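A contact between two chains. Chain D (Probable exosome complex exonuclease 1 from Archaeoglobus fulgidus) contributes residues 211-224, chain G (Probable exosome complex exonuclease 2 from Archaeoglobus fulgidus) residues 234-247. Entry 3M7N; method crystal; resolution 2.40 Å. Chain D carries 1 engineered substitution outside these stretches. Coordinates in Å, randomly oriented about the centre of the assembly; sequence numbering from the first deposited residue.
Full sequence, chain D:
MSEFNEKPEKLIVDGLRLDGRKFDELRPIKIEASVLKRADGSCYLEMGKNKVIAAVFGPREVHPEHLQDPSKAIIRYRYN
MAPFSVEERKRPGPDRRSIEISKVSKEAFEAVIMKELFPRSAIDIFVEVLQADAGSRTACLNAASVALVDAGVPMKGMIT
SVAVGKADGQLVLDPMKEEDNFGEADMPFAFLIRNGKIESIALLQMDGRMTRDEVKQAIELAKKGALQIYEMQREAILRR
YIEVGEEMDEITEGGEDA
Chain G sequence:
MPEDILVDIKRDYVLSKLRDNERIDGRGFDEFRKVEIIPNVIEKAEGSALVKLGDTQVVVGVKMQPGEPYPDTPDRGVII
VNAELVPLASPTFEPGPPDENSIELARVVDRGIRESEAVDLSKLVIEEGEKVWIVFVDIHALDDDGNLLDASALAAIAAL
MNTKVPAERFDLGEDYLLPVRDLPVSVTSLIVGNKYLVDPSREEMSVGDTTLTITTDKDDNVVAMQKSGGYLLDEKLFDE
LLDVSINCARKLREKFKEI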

ATOM      1  N   THR D 211      27.062  20.336  30.007  1.00 48.86           N
ATOM      2  CA  THR D 211      28.497  20.520  29.837  1.00 47.11           C
ATOM      3  C   THR D 211      29.121  19.220  29.350  1.00 42.34           C
ATOM      4  O   THR D 211      28.530  18.148  29.462  1.00 40.94           O
ATOM      5  CB  THR D 211      29.192  20.970  31.147  1.00 47.73           C
ATOM      6  OG1 THR D 211      29.242  19.877  32.077  1.00 45.91           O
ATOM      7  CG2 THR D 211      28.438  22.141  31.781  1.00 47.71           C
ATOM      8  N   ARG D 212      30.319  19.328  28.800  1.00 46.98           N
ATOM      9  CA  ARG D 212      31.032  18.174  28.283  1.00 45.46           C
ATOM     10  C   ARG D 212      31.325  17.171  29.396  1.00 51.36           C
ATOM     11  O   ARG D 212      31.319  15.963  29.161  1.00 48.54           O
ATOM     12  CB  ARG D 212      32.326  18.632  27.612  1.00 43.72           C
ATOM     13  CG  ARG D 212      33.130  17.522  27.006  1.00 51.01           C
ATOM     14  CD  ARG D 212      34.062  16.923  28.027  1.00 56.41           C
ATOM     15  CZ  ARG D 212      36.282  17.678  28.775  1.00 67.00           C
ATOM     16  NH1 ARG D 212      37.053  18.649  29.251  1.00 71.65           N
ATOM     17  NH2 ARG D 212      36.801  16.477  28.525  1.00 62.44           N
ATOM     18  N   ASP D 213      31.586  17.679  30.601  1.00 50.31           N
ATOM     19  CA  ASP D 213      31.883  16.823  31.749  1.00 50.59           C
ATOM     20  C   ASP D 213      30.618  16.188  32.294  1.00 45.59           C
ATOM     21  O   ASP D 213      30.617  15.011  32.649  1.00 45.87           O
ATOM     22  CB  ASP D 213      32.590  17.606  32.864  1.00 50.07           C
ATOM     23  CG  ASP D 213      34.038  17.916  32.534  1.00 60.15           C
ATOM     24  OD1 ASP D 213      34.704  17.094  31.857  1.00 61.41           O
ATOM     25  OD2 ASP D 213      34.511  18.988  32.957  1.00 63.11           O
ATOM     26  N   GLU D 214      29.556  16.984  32.380  1.00 42.71           N
ATOM     27  CA  GLU D 214      28.241  16.488  32.749  1.00 45.00           C
ATOM     28  C   GLU D 214      27.891  15.242  31.932  1.00 47.03           C
ATOM     29  O   GLU D 214      27.403  14.249  32.471  1.00 44.76           O
ATOM     30  CB  GLU D 214      27.177  17.577  32.572  1.00 46.64           C
ATOM     31  CG  GLU D 214      27.071  18.519  33.763  1.00 45.34           C
ATOM     32  CD  GLU D 214      25.995  19.583  33.601  1.00 54.89           C
ATOM     33  OE1 GLU D 214      25.691  19.960  32.444  1.00 56.43           O
ATOM     34  OE2 GLU D 214      25.463  20.057  34.632  1.00 49.48           O
ATOM     35  N   VAL D 215      28.175  15.285  30.636  1.00 48.24           N
ATOM     36  CA  VAL D 215      27.902  14.152  29.755  1.00 46.43           C
ATOM     37  C   VAL D 215      28.672  12.908  30.177  1.00 44.41           C
ATOM     38  O   VAL D 215      28.080  11.849  30.355  1.00 46.48           O
ATOM     39  CB  VAL D 215      28.222  14.483  28.286  1.00 41.92           C
ATOM     40  CG1 VAL D 215      27.996  13.281  27.405  1.00 40.26           C
ATOM     41  CG2 VAL D 215      27.391  15.669  27.823  1.00 40.60           C
ATOM     42  N   LYS D 216      29.986  13.027  30.332  1.00 47.38           N
ATOM     43  CA  LYS D 216      30.793  11.880  30.760  1.00 50.81           C
ATOM     44  C   LYS D 216      30.354  11.381  32.140  1.00 49.43           C
ATOM     45  O   LYS D 216      30.321  10.172  32.385  1.00 48.97           O
ATOM     46  CB  LYS D 216      32.283  12.218  30.762  1.00 53.47           C
ATOM     47  CG  LYS D 216      32.915  12.249  29.372  1.00 59.72           C
ATOM     48  CD  LYS D 216      34.231  13.039  29.363  1.00 62.82           C
ATOM     49  CE  LYS D 216      34.626  13.428  27.936  1.00 63.49           C
ATOM     50  NZ  LYS D 216      35.959  14.086  27.834  1.00 59.73           N
ATOM     51  N   GLN D 217      30.009  12.316  33.026  1.00 42.90           N
ATOM     52  CA  GLN D 217      29.498  11.980  34.349  1.00 44.41           C
ATOM     53  C   GLN D 217      28.185  11.221  34.227  1.00 49.10           C
ATOM     54  O   GLN D 217      27.921  10.270  34.975  1.00 45.34           O
ATOM     55  CB  GLN D 217      29.288  13.238  35.193  1.00 42.04           C
ATOM     56  CG  GLN D 217      30.561  13.797  35.825  1.00 47.98           C
ATOM     57  CD  GLN D 217      30.460  15.290  36.154  1.00 54.33           C
ATOM     58  OE1 GLN D 217      29.403  15.785  36.554  1.00 54.20           O
ATOM     59  NE2 GLN D 217      31.563  16.012  35.976  1.00 52.69           N
ATOM     60  N   ALA D 218      27.366  11.639  33.271  1.00 46.63           N
ATOM     61  CA  ALA D 218      26.067  11.020  33.080  1.00 42.58           C
ATOM     62  C   ALA D 218      26.210   9.554  32.665  1.00 41.65           C
ATOM     63  O   ALA D 218      25.371   8.723  33.019  1.00 39.35           O
ATOM     64  CB  ALA D 218      25.254  11.807  32.064  1.00 46.68           C
ATOM     65  N   ILE D 219      27.283   9.242  31.940  1.00 42.38           N
ATOM     66  CA  ILE D 219      27.536   7.873  31.479  1.00 44.38           C
ATOM     67  C   ILE D 219      27.882   6.954  32.645  1.00 44.61           C
ATOM     68  O   ILE D 219      27.344   5.852  32.756  1.00 41.11           O
ATOM     69  CB  ILE D 219      28.679   7.818  30.437  1.00 47.34           C
ATOM     70  CG1 ILE D 219      28.464   8.883  29.348  1.00 49.30           C
ATOM     71  CG2 ILE D 219      28.787   6.431  29.825  1.00 40.36           C
ATOM     72  CD1 ILE D 219      29.532   8.884  28.240  1.00 46.82           C
ATOM     73  N   GLU D 220      28.782   7.414  33.514  1.00 46.29           N
ATOM     74  CA  GLU D 220      29.127   6.673  34.722  1.00 45.60           C
ATOM     75  C   GLU D 220      27.874   6.408  35.544  1.00 41.79           C
ATOM     76  O   GLU D 220      27.657   5.292  35.993  1.00 42.51           O
ATOM     77  CB  GLU D 220      30.152   7.440  35.570  1.00 52.12           C
ATOM     78  CG  GLU D 220      31.512   7.580  34.922  1.00 53.47           C
ATOM     79  CD  GLU D 220      32.086   6.247  34.502  1.00 56.78           C
ATOM     80  OE1 GLU D 220      32.734   6.178  33.432  1.00 54.10           O
ATOM     81  OE2 GLU D 220      31.875   5.264  35.245  1.00 65.31           O
ATOM     82  N   LEU D 221      27.053   7.441  35.732  1.00 39.63           N
ATOM     83  CA  LEU D 221      25.813   7.303  36.477  1.00 37.17           C
ATOM     84  C   LEU D 221      24.901   6.260  35.813  1.00 42.91           C
ATOM     85  O   LEU D 221      24.243   5.473  36.497  1.00 42.00           O
ATOM     86  CB  LEU D 221      25.093   8.641  36.585  1.00 37.40           C
ATOM     87  CG  LEU D 221      24.284   8.954  37.854  1.00 44.39           C
ATOM     88  CD1 LEU D 221      23.219  10.029  37.595  1.00 36.21           C
ATOM     89  CD2 LEU D 221      23.640   7.718  38.457  1.00 43.80           C
ATOM     90  N   ALA D 222      24.881   6.234  34.483  1.00 41.82           N
ATOM     91  CA  ALA D 222      24.000   5.315  33.770  1.00 38.06           C
ATOM     92  C   ALA D 222      24.471   3.889  33.955  1.00 39.21           C
ATOM     93  O   ALA D 222      23.676   2.975  34.173  1.00 35.56           O
ATOM     94  CB  ALA D 222      23.929   5.661  32.279  1.00 35.11           C
ATOM     95  N   LYS D 223      25.775   3.695  33.857  1.00 41.64           N
ATOM     96  CA  LYS D 223      26.318   2.351  33.915  1.00 40.64           C
ATOM     97  C   LYS D 223      26.036   1.677  35.263  1.00 45.96           C
ATOM     98  O   LYS D 223      25.807   0.469  35.330  1.00 45.69           O
ATOM     99  CB  LYS D 223      27.811   2.377  33.612  1.00 41.90           C
ATOM    100  CG  LYS D 223      28.122   2.495  32.132  1.00 41.77           C
ATOM    101  CD  LYS D 223      29.598   2.275  31.859  1.00 42.13           C
ATOM    102  CE  LYS D 223      30.441   3.369  32.494  1.00 48.66           C
ATOM    103  NZ  LYS D 223      31.894   3.065  32.362  1.00 57.06           N
ATOM    104  N   LYS D 224      26.044   2.463  36.332  1.00 43.58           N
ATOM    105  CA  LYS D 224      25.786   1.925  37.662  1.00 41.55           C
ATOM    106  C   LYS D 224      24.345   1.451  37.806  1.00 44.40           C
ATOM    107  O   LYS D 224      24.086   0.373  38.365  1.00 46.84           O
ATOM    108  CB  LYS D 224      26.108   2.960  38.739  1.00 44.91           C
ATOM    109  CG  LYS D 224      25.287   2.791  40.013  1.00 52.02           C
ATOM    110  CD  LYS D 224      25.685   3.812  41.061  1.00 59.33           C
ATOM    111  CE  LYS D 224      25.280   3.350  42.454  1.00 57.45           C
ATOM    112  NZ  LYS D 224      25.713   4.344  43.476  1.00 60.83           N
TER
ATOM    113  N   ASP G 234      32.075   2.077  21.320  1.00 46.56           N
ATOM    114  CA  ASP G 234      33.037   1.970  22.409  1.00 47.43           C
ATOM    115  C   ASP G 234      33.063   3.272  23.211  1.00 45.86           C
ATOM    116  O   ASP G 234      33.044   4.360  22.642  1.00 44.55           O
ATOM    117  CB  ASP G 234      34.426   1.636  21.861  1.00 49.51           C
ATOM    118  CG  ASP G 234      35.516   1.782  22.903  1.00 53.68           C
ATOM    119  OD1 ASP G 234      35.917   2.932  23.202  1.00 50.96           O
ATOM    120  OD2 ASP G 234      35.979   0.742  23.413  1.00 57.10           O
ATOM    121  N   GLU G 235      33.095   3.154  24.534  1.00 46.99           N
ATOM    122  CA  GLU G 235      33.006   4.322  25.407  1.00 48.82           C
ATOM    123  C   GLU G 235      34.220   5.263  25.319  1.00 52.04           C
ATOM    124  O   GLU G 235      34.073   6.484  25.417  1.00 50.50           O
ATOM    125  CB  GLU G 235      32.767   3.893  26.858  1.00 47.27           C
ATOM    126  CG  GLU G 235      32.566   5.052  27.827  1.00 48.85           C
ATOM    127  CD  GLU G 235      32.190   4.578  29.218  1.00 52.52           C
ATOM    128  OE1 GLU G 235      32.244   3.344  29.430  1.00 51.40           O
ATOM    129  OE2 GLU G 235      31.846   5.424  30.087  1.00 46.91           O
ATOM    130  N   LYS G 236      35.413   4.696  25.142  1.00 53.79           N
ATOM    131  CA  LYS G 236      36.623   5.506  25.039  1.00 55.85           C
ATOM    132  C   LYS G 236      36.538   6.381  23.798  1.00 53.72           C
ATOM    133  O   LYS G 236      36.770   7.595  23.858  1.00 54.18           O
ATOM    134  CB  LYS G 236      37.870   4.622  24.977  1.00 57.02           C
ATOM    135  CG  LYS G 236      38.178   3.885  26.266  1.00 59.67           C
ATOM    136  CD  LYS G 236      38.388   4.856  27.420  1.00 69.85           C
ATOM    137  CE  LYS G 236      38.660   4.119  28.734  1.00 78.14           C
ATOM    138  NZ  LYS G 236      38.741   5.055  29.893  1.00 73.50           N
ATOM    139  N   LEU G 237      36.200   5.748  22.677  1.00 50.74           N
ATOM    140  CA  LEU G 237      35.992   6.441  21.417  1.00 46.16           C
ATOM    141  C   LEU G 237      35.009   7.563  21.648  1.00 46.75           C
ATOM    142  O   LEU G 237      35.243   8.707  21.253  1.00 47.99           O
ATOM    143  CB  LEU G 237      35.434   5.477  20.381  1.00 49.10           C
ATOM    144  CG  LEU G 237      35.832   5.742  18.936  1.00 50.09           C
ATOM    145  CD1 LEU G 237      35.072   4.828  17.988  1.00 51.39           C
ATOM    146  CD2 LEU G 237      35.555   7.178  18.616  1.00 55.52           C
ATOM    147  N   PHE G 238      33.904   7.247  22.303  1.00 42.04           N
ATOM    148  CA  PHE G 238      32.928   8.286  22.557  1.00 47.33           C
ATOM    149  C   PHE G 238      33.565   9.494  23.227  1.00 46.82           C
ATOM    150  O   PHE G 238      33.385  10.624  22.774  1.00 49.70           O
ATOM    151  CB  PHE G 238      31.754   7.791  23.396  1.00 46.48           C
ATOM    152  CG  PHE G 238      30.749   8.862  23.680  1.00 44.76           C
ATOM    153  CD1 PHE G 238      29.786   9.187  22.740  1.00 45.38           C
ATOM    154  CD2 PHE G 238      30.793   9.574  24.857  1.00 42.24           C
ATOM    155  CE1 PHE G 238      28.857  10.187  22.987  1.00 48.34           C
ATOM    156  CE2 PHE G 238      29.872  10.576  25.111  1.00 51.18           C
ATOM    157  CZ  PHE G 238      28.898  10.882  24.173  1.00 48.47           C
ATOM    158  N   ASP G 239      34.302   9.252  24.309  1.00 48.82           N
ATOM    159  CA  ASP G 239      34.940  10.331  25.069  1.00 51.07           C
ATOM    160  C   ASP G 239      35.749  11.242  24.145  1.00 52.64           C
ATOM    161  O   ASP G 239      35.644  12.481  24.209  1.00 49.74           O
ATOM    162  CB  ASP G 239      35.862   9.766  26.160  1.00 55.04           C
ATOM    163  CG  ASP G 239      35.119   8.931  27.201  1.00 59.12           C
ATOM    164  OD1 ASP G 239      33.972   9.285  27.555  1.00 56.13           O
ATOM    165  OD2 ASP G 239      35.697   7.924  27.674  1.00 61.38           O
ATOM    166  N   GLU G 240      36.552  10.609  23.291  1.00 46.07           N
ATOM    167  CA  GLU G 240      37.407  11.314  22.351  1.00 51.32           C
ATOM    168  C   GLU G 240      36.576  12.134  21.364  1.00 52.63           C
ATOM    169  O   GLU G 240      36.779  13.344  21.197  1.00 49.21           O
ATOM    170  CB  GLU G 240      38.276  10.309  21.591  1.00 49.41           C
ATOM    171  CG  GLU G 240      39.348  10.964  20.735  1.00 58.78           C
ATOM    172  CD  GLU G 240      40.117   9.971  19.881  1.00 66.44           C
ATOM    173  OE1 GLU G 240      39.925   8.741  20.059  1.00 63.99           O
ATOM    174  OE2 GLU G 240      40.911  10.426  19.026  1.00 63.50           O
ATOM    175  N   LEU G 241      35.634  11.456  20.720  1.00 49.49           N
ATOM    176  CA  LEU G 241      34.800  12.068  19.709  1.00 47.04           C
ATOM    177  C   LEU G 241      33.997  13.218  20.300  1.00 47.49           C
ATOM    178  O   LEU G 241      33.646  14.156  19.597  1.00 48.87           O
ATOM    179  CB  LEU G 241      33.882  11.016  19.092  1.00 44.24           C
ATOM    180  CG  LEU G 241      33.236  11.330  17.742  1.00 47.64           C
ATOM    181  CD1 LEU G 241      34.066  12.328  16.942  1.00 46.70           C
ATOM    182  CD2 LEU G 241      33.001  10.055  16.944  1.00 37.92           C
ATOM    183  N   LEU G 242      33.714  13.157  21.596  1.00 44.29           N
ATOM    184  CA  LEU G 242      32.984  14.250  22.231  1.00 46.40           C
ATOM    185  C   LEU G 242      33.747  15.565  22.065  1.00 51.24           C
ATOM    186  O   LEU G 242      33.182  16.590  21.634  1.00 46.32           O
ATOM    187  CB  LEU G 242      32.761  13.965  23.718  1.00 48.88           C
ATOM    188  CG  LEU G 242      31.490  14.538  24.353  1.00 47.87           C
ATOM    189  CD1 LEU G 242      31.608  14.546  25.872  1.00 53.62           C
ATOM    190  CD2 LEU G 242      31.173  15.931  23.842  1.00 48.63           C
ATOM    191  N   ASP G 243      35.032  15.527  22.417  1.00 50.62           N
ATOM    192  CA  ASP G 243      35.879  16.713  22.361  1.00 50.31           C
ATOM    193  C   ASP G 243      36.095  17.161  20.916  1.00 48.55           C
ATOM    194  O   ASP G 243      35.988  18.346  20.607  1.00 48.08           O
ATOM    195  CB  ASP G 243      37.214  16.466  23.067  1.00 46.87           C
ATOM    196  CG  ASP G 243      37.061  16.317  24.569  1.00 54.84           C
ATOM    197  OD1 ASP G 243      36.185  16.998  25.149  1.00 54.79           O
ATOM    198  OD2 ASP G 243      37.814  15.515  25.168  1.00 56.15           O
ATOM    199  N   VAL G 244      36.388  16.208  20.039  1.00 44.01           N
ATOM    200  CA  VAL G 244      36.568  16.509  18.627  1.00 47.89           C
ATOM    201  C   VAL G 244      35.319  17.193  18.077  1.00 51.10           C
ATOM    202  O   VAL G 244      35.400  18.219  17.404  1.00 52.15           O
ATOM    203  CB  VAL G 244      36.850  15.237  17.827  1.00 47.96           C
ATOM    204  CG1 VAL G 244      36.965  15.557  16.349  1.00 50.89           C
ATOM    205  CG2 VAL G 244      38.114  14.565  18.346  1.00 42.40           C
ATOM    206  N   SER G 245      34.160  16.637  18.408  1.00 48.80           N
ATOM    207  CA  SER G 245      32.895  17.162  17.918  1.00 46.82           C
ATOM    208  C   SER G 245      32.649  18.572  18.409  1.00 46.24           C
ATOM    209  O   SER G 245      32.170  19.416  17.659  1.00 46.47           O
ATOM    210  CB  SER G 245      31.732  16.254  18.328  1.00 41.49           C
ATOM    211  OG  SER G 245      31.713  15.085  17.532  1.00 46.59           O
ATOM    212  N   ILE G 246      32.950  18.825  19.676  1.00 47.71           N
ATOM    213  CA  ILE G 246      32.813  20.171  20.205  1.00 45.79           C
ATOM    214  C   ILE G 246      33.766  21.086  19.426  1.00 50.87           C
ATOM    215  O   ILE G 246      33.427  22.220  19.091  1.00 43.12           O
ATOM    216  CB  ILE G 246      33.078  20.213  21.720  1.00 46.38           C
ATOM    217  CG1 ILE G 246      32.103  19.275  22.433  1.00 55.13           C
ATOM    218  CG2 ILE G 246      32.917  21.628  22.266  1.00 50.75           C
ATOM    219  CD1 ILE G 246      32.046  19.455  23.942  1.00 52.60           C
ATOM    220  N   ASN G 247      34.943  20.553  19.107  1.00 50.68           N
ATOM    221  CA  ASN G 247      35.936  21.279  18.334  1.00 53.70           C
ATOM    222  C   ASN G 247      35.418  21.687  16.968  1.00 53.06           C
ATOM    223  O   ASN G 247      35.415  22.878  16.629  1.00 49.92           O
ATOM    224  CB  ASN G 247      37.191  20.432  18.147  1.00 57.76           C
ATOM    225  CG  ASN G 247      38.153  20.561  19.296  1.00 62.24           C
ATOM    226  OD1 ASN G 247      38.780  19.579  19.710  1.00 64.65           O
ATOM    227  ND2 ASN G 247      38.281  21.774  19.824  1.00 58.92           N
TER
HETATM  228  O   HOH W   1      32.310   8.862  30.601  1.00 57.41           O

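Helices that pack side by side between two subunits often combine an apolar seam with charged side chains whose long aliphatic stems lie over it. The contact between the two archaeal exosome subunits in chains D and G is a compact example. Helix 212-224 of chain D and helix 235-247 of chain G run nearly antiparallel, at 162°, with their axes 11.1 Å apart at closest approach, and the two stretches together bury 500 Å². Because the directions oppose, the start of each helix meets a later part of the other.

The residue with the most covered surface is G:Glu235, in the first turn of its helix. Its CA-to-CB bond points toward chain D, and an extended side chain, with chi1 and chi2 both t, carries the carboxylate to D:Lys223. There D:Lys223 NZ donates to G:Glu235 OE1 at 3.0 Å, and weakly to G:Glu235 OE2 at 3.3 Å, within a salt bridge. The same carboxylate faces a like charge, with D:Glu220 OE1 3.5 Å from G:Glu235 OE2. The lysine eases this repulsion, since D:Lys223 NZ also forms a salt bridge, with a weak hydrogen bond, to D:Glu220 OE1 at 3.4 Å. G:Glu235 OE2 also lies 3.2 Å from D:Ile219 CG2, a close contact between a charged oxygen and a methyl group.

D:Arg212 plays a comparable part at the other end. Its stem packs on apolar neighbours, D:Arg212 CG lying 3.5 Å from G:Leu242 CD1 and D:Arg212 CB 3.8 Å from G:Ile246 CD1, while D:Arg212 NH2 reaches G:Asp243 OD1 in a salt bridge of 3.5 Å. D:Lys216 behaves similarly, although its CA-to-CB bond points sideways: the extended chain brings D:Lys216 CE to 3.8 Å from G:Leu242 CD1 and D:Lys216 NZ to 3.5 Å from G:Asp243 OD2, a second salt bridge to that carboxylate. Two cationic groups thus share one aspartate. The modelled separation of D:Arg212 NH2 and D:Lys216 NZ, 2.6 Å, is too short to be comfortable and is not a hydrogen bond; with one atom of the D:Arg212 side chain unmodelled, the placement of this guanidinium deserves caution.

Between the charged ends lies the apolar seam. D:Val215 CG1 meets the edge of the G:Phe238 ring, 4.0 Å from G:Phe238 CE2, and D:Ile219 CD1 approaches G:Phe238 CE2 obliquely at 3.6 Å. Nearby, a water donates to D:Lys216 O at 3.0 Å and weakly to G:Asp239 OD1 at 3.5 Å, linking a backbone carbonyl of one helix to a carboxylate of the other.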